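PDB 2OEW: programmed cell death 6-interacting protein from Homo sapiens, which sorts cargo into multivesicular bodies as a class E VPS protein, and also takes part in membrane repair, cytokinesis, apoptosis and tight junction maintenance. Local coordinates for residues L89-D94 with K371-F376; G166-A171 with E218-K223. All coordinates share one frame; numbering follows the deposited sequence.

Contact 1 (L89-D94 with K371-F376)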
# COMPACT_ATOMS: atom_id res chain seq x y z
N LEU A 89 12.90 -10.73 -1.40
CA LEU A 89 12.20 -10.17 -2.57
C LEU A 89 12.93 -8.97 -3.10
O LEU A 89 13.26 -8.93 -4.28
CB LEU A 89 10.75 -9.80 -2.23
CG LEU A 89 9.71 -10.90 -2.50
CD1 LEU A 89 8.36 -10.68 -1.82
CD2 LEU A 89 9.57 -11.16 -4.02
N LEU A 90 13.23 -8.01 -2.23
CA LEU A 90 13.91 -6.77 -2.64
C LEU A 90 15.25 -7.03 -3.34
O LEU A 90 15.60 -6.37 -4.37
CB LEU A 90 14.13 -5.86 -1.43
CG LEU A 90 12.87 -5.33 -0.76
CD1 LEU A 90 13.22 -4.64 0.53
CD2 LEU A 90 12.13 -4.40 -1.70
N ARG A 91 16.00 -7.97 -2.78
CA ARG A 91 17.26 -8.36 -3.36
C ARG A 91 16.97 -8.93 -4.73
O ARG A 91 17.57 -8.53 -5.72
CB ARG A 91 18.00 -9.38 -2.47
CG ARG A 91 19.46 -9.53 -2.87
CD ARG A 91 20.17 -10.75 -2.28
NE ARG A 91 21.35 -11.10 -3.08
CZ ARG A 91 21.80 -12.35 -3.27
NH1 ARG A 91 21.17 -13.38 -2.72
NH2 ARG A 91 22.88 -12.56 -4.01
N TYR A 92 16.03 -9.85 -4.81
CA TYR A 92 15.74 -10.41 -6.11
C TYR A 92 15.34 -9.33 -7.13
O TYR A 92 15.72 -9.42 -8.28
CB TYR A 92 14.70 -11.50 -6.02
CG TYR A 92 14.45 -12.11 -7.35
CD1 TYR A 92 13.18 -12.12 -7.90
CD2 TYR A 92 15.51 -12.66 -8.10
CE1 TYR A 92 12.95 -12.69 -9.16
CE2 TYR A 92 15.31 -13.21 -9.35
CZ TYR A 92 14.03 -13.24 -9.87
OH TYR A 92 13.81 -13.78 -11.12
N TYR A 93 14.61 -8.30 -6.70
CA TYR A 93 14.30 -7.19 -7.59
C TYR A 93 15.55 -6.43 -8.03
O TYR A 93 15.75 -6.24 -9.23
CB TYR A 93 13.27 -6.23 -6.98
CG TYR A 93 12.88 -5.11 -7.91
CD1 TYR A 93 12.02 -5.35 -8.99
CD2 TYR A 93 13.36 -3.81 -7.74
CE1 TYR A 93 11.65 -4.32 -9.86
CE2 TYR A 93 12.99 -2.76 -8.60
CZ TYR A 93 12.12 -3.02 -9.65
OH TYR A 93 11.75 -2.00 -10.54
N ASP A 94 16.36 -5.98 -7.08
CA ASP A 94 17.61 -5.30 -7.41
C ASP A 94 18.42 -6.11 -8.42
O ASP A 94 19.00 -5.55 -9.36
CB ASP A 94 18.46 -5.11 -6.17
CG ASP A 94 17.93 -4.08 -5.23
OD1 ASP A 94 16.98 -3.30 -5.56
OD2 ASP A 94 18.48 -4.02 -4.11
N LYS A 371 21.73 -4.65 1.60
CA LYS A 371 23.18 -4.68 1.41
C LYS A 371 23.47 -5.38 0.11
O LYS A 371 23.97 -6.51 0.08
CB LYS A 371 23.87 -5.38 2.58
CG LYS A 371 23.94 -4.55 3.83
CD LYS A 371 24.73 -5.22 4.93
CE LYS A 371 24.88 -4.26 6.09
NZ LYS A 371 24.64 -4.92 7.39
N PHE A 372 23.15 -4.67 -0.97
CA PHE A 372 23.03 -5.29 -2.28
C PHE A 372 24.36 -5.65 -2.90
O PHE A 372 25.25 -4.82 -3.00
CB PHE A 372 22.23 -4.40 -3.22
CG PHE A 372 22.16 -4.92 -4.62
CD1 PHE A 372 21.56 -6.14 -4.90
CD2 PHE A 372 22.68 -4.17 -5.67
CE1 PHE A 372 21.50 -6.62 -6.20
CE2 PHE A 372 22.61 -4.64 -6.98
CZ PHE A 372 22.02 -5.86 -7.24
N THR A 373 24.46 -6.92 -3.30
CA THR A 373 25.62 -7.42 -4.02
C THR A 373 25.20 -7.95 -5.40
O THR A 373 24.58 -9.03 -5.50
CB THR A 373 26.42 -8.48 -3.19
OG1 THR A 373 27.68 -8.72 -3.82
CG2 THR A 373 25.65 -9.82 -3.05
N ASP A 374 25.49 -7.19 -6.45
CA ASP A 374 25.21 -7.69 -7.79
C ASP A 374 26.14 -8.86 -8.02
O ASP A 374 27.37 -8.70 -7.97
CB ASP A 374 25.40 -6.62 -8.87
CG ASP A 374 25.22 -7.18 -10.30
OD1 ASP A 374 24.92 -8.38 -10.47
OD2 ASP A 374 25.38 -6.40 -11.26
N LEU A 375 25.57 -10.04 -8.25
CA LEU A 375 26.35 -11.26 -8.45
C LEU A 375 27.10 -11.26 -9.79
O LEU A 375 27.89 -12.16 -10.06
CB LEU A 375 25.45 -12.50 -8.34
CG LEU A 375 24.76 -12.77 -7.01
CD1 LEU A 375 23.71 -13.87 -7.18
CD2 LEU A 375 25.75 -13.13 -5.91
N PHE A 376 26.83 -10.25 -10.62
CA PHE A 376 27.44 -10.12 -11.94
C PHE A 376 27.98 -8.71 -12.08
O PHE A 376 27.81 -8.08 -13.13
CB PHE A 376 26.41 -10.38 -13.05
CG PHE A 376 25.68 -11.69 -12.94
CD1 PHE A 376 24.54 -11.80 -12.16
CD2 PHE A 376 26.13 -12.80 -13.63
CE1 PHE A 376 23.86 -13.01 -12.06
CE2 PHE A 376 25.45 -14.02 -13.54
CZ PHE A 376 24.31 -14.12 -12.74
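Asp-94 lays its CB methylene, the apolar part of an acid, over the ring of Phe-372. Asp-94 CB lies 3.6 Å from the Phe-372 ring centroid, 23° off the ring normal, which identifies a CH-pi contact over one face. Its closest ring atom, Phe-372 CE1, is 3.4 Å from Asp-94 CB. The carboxylate stands steeply against the ring, the planes 76° apart, and Asp-94 OD2 passes Phe-372 CG at 3.8 Å. The acid's polar partners lie just upstream of 371-376: OD2 bonds Ser-369 OG and OD1 the backbone N of Ile-368. Phe-372 has CG trans to its backbone N (chi1 175°), which brings the ring to the side of helix 83-97. Farther along, the extended Arg-91 chain crosses Leu-375 at about a right angle. Arg-91 NH2 is 3.5 Å from Leu-375 CD2, which sits at the guanidinium edge. Beyond it, Asp-374 OD1 accepts from Phe-376 N at 2.7 Å, an Asx turn, and also bonds Gln-95 NE2 on the helix. The direct contact is thus mainly van der Waals in character, with no polar bond across it; Asp-94 ties down the preceding residues, and Gln-95 holds this irregular segment itself against helix 83-97 within the BRO1 domain.

Contact 2 (G166-A171 with E218-K223)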
# COMPACT_ATOMS: atom_id res chain seq x y z
N GLY A 166 5.98 -0.07 16.00
CA GLY A 166 4.96 -0.66 15.14
C GLY A 166 4.44 0.41 14.19
O GLY A 166 4.43 0.23 12.96
N LEU A 167 4.04 1.54 14.77
CA LEU A 167 3.69 2.75 14.05
C LEU A 167 4.70 3.12 12.98
O LEU A 167 4.32 3.39 11.83
CB LEU A 167 3.56 3.91 15.02
CG LEU A 167 2.22 4.39 15.55
CD1 LEU A 167 0.98 3.64 15.01
CD2 LEU A 167 2.28 4.45 17.08
N LYS A 168 5.99 3.12 13.34
CA LYS A 168 7.01 3.45 12.34
C LYS A 168 7.23 2.40 11.26
O LYS A 168 7.50 2.73 10.11
CB LYS A 168 8.35 3.87 12.97
CG LYS A 168 8.65 5.41 12.85
CD LYS A 168 8.18 6.06 11.48
CE LYS A 168 8.88 5.45 10.21
NZ LYS A 168 8.26 5.87 8.90
N ILE A 169 7.12 1.12 11.61
CA ILE A 169 7.31 0.07 10.62
C ILE A 169 6.12 0.11 9.64
O ILE A 169 6.31 0.03 8.43
CB ILE A 169 7.58 -1.34 11.30
CG1 ILE A 169 9.04 -1.40 11.76
CG2 ILE A 169 7.32 -2.51 10.37
CD1 ILE A 169 9.33 -2.48 12.78
N ALA A 170 4.91 0.30 10.17
CA ALA A 170 3.72 0.36 9.32
C ALA A 170 3.73 1.57 8.40
O ALA A 170 3.35 1.48 7.25
CB ALA A 170 2.43 0.29 10.17
N ALA A 171 4.20 2.71 8.88
CA ALA A 171 4.19 3.90 8.02
C ALA A 171 5.27 3.77 6.94
O ALA A 171 5.01 4.07 5.77
CB ALA A 171 4.37 5.16 8.84
N GLU A 218 -3.16 7.51 7.86
CA GLU A 218 -3.91 7.07 9.01
C GLU A 218 -2.99 6.64 10.15
O GLU A 218 -3.32 6.86 11.36
CB GLU A 218 -4.78 5.92 8.63
CG GLU A 218 -5.35 5.20 9.81
CD GLU A 218 -6.40 4.20 9.43
OE1 GLU A 218 -6.34 3.64 8.31
OE2 GLU A 218 -7.28 3.97 10.27
N VAL A 219 -1.86 6.01 9.79
CA VAL A 219 -0.85 5.59 10.79
C VAL A 219 -0.23 6.83 11.43
O VAL A 219 -0.06 6.88 12.65
CB VAL A 219 0.24 4.61 10.23
CG1 VAL A 219 1.39 4.43 11.25
CG2 VAL A 219 -0.37 3.22 9.87
N PHE A 220 0.07 7.86 10.62
CA PHE A 220 0.56 9.14 11.17
C PHE A 220 -0.48 9.88 12.03
O PHE A 220 -0.13 10.53 13.01
CB PHE A 220 1.20 10.03 10.10
CG PHE A 220 2.62 9.62 9.73
CD1 PHE A 220 2.93 9.15 8.46
CD2 PHE A 220 3.65 9.67 10.68
CE1 PHE A 220 4.23 8.76 8.14
CE2 PHE A 220 4.94 9.27 10.38
CZ PHE A 220 5.24 8.81 9.10
N PHE A 221 -1.76 9.75 11.69
CA PHE A 221 -2.80 10.30 12.55
C PHE A 221 -2.81 9.53 13.88
O PHE A 221 -2.81 10.13 14.95
CB PHE A 221 -4.15 10.24 11.83
CG PHE A 221 -5.32 10.14 12.72
CD1 PHE A 221 -5.91 11.28 13.22
CD2 PHE A 221 -5.88 8.91 13.01
CE1 PHE A 221 -7.02 11.21 14.04
CE2 PHE A 221 -6.98 8.82 13.84
CZ PHE A 221 -7.54 9.98 14.36
N LEU A 222 -2.77 8.19 13.79
CA LEU A 222 -2.79 7.35 15.00
C LEU A 222 -1.61 7.65 15.94
O LEU A 222 -1.76 7.67 17.19
CB LEU A 222 -2.83 5.87 14.63
CG LEU A 222 -4.19 5.25 14.19
CD1 LEU A 222 -3.93 3.81 13.71
CD2 LEU A 222 -5.31 5.28 15.29
N LYS A 223 -0.46 7.90 15.34
CA LYS A 223 0.75 8.25 16.06
C LYS A 223 0.63 9.62 16.73
O LYS A 223 1.18 9.84 17.82
CB LYS A 223 1.92 8.26 15.08
CG LYS A 223 3.26 8.43 15.73
CD LYS A 223 4.29 8.88 14.75
CE LYS A 223 5.68 8.48 15.24
NZ LYS A 223 6.72 9.49 14.88
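Lys-223 N donates to Val-219 O at 2.9 Å, a routine helical bond joining two residues that both face Leu-167 on the other helix. The axes of these short segments approach to 9.5 Å and their N-to-C directions are 163° from each other, so 166-171 and 218-223 are close-packed and nearly antiparallel. Val-219 is the central side chain. Its CG1, trans to the backbone N (chi1 169°), meets Leu-167 CD1 at 3.9 Å and Ala-171 CB at the same separation, while CG2 diverges to Ala-170 CB, 4.1 Å away. The small side chain of Ala-171 is consistent with the close approach of the backbones there, the Val-219 and Ala-171 CA atoms being 6.0 Å apart. Phe-220 starts away from the partner helix, but its CG swings beside the backbone N (chi1 -79°) and the ring returns, bringing Phe-220 CE1 to 3.7 Å from Ala-171 CB. At the other end, Leu-167 CG packs on Lys-223 CB at 3.9 Å, so the lysine contributes its aliphatic root. This is a hairpin of consecutive helices, 164-191 and 202-226, in the TPR-related BRO1 domain. Val-219 also reaches Tyr-174, and the loop residue Val-359 touches Phe-220. Glu-218 makes a salt bridge to Lys-269 on helix 262-287, and Phe-221 continues the packing onto that helix and helix 231-252.

How the contacts relate
Contacts 1 and 2 are separate: their centres lie 28 Å apart and their nearest atoms about 11 Å apart, without touching. Both segments of contact 2 fall between those of contact 1 in sequence, so the chain leaves helix 83-97, passes through the two-stranded sheet and helix 137-157, builds the hairpin and later helices, then returns with 371-376. Their settings also differ. Contact 2 joins two successive helices with its centre 13 Å from the centre of the chain, whereas contact 1 fastens an irregular segment to a helix at the surface, 22 Å out. Segments 218-223 and 371-376 both belong to the region that interacts with CHMP4 proteins and EIAV p9.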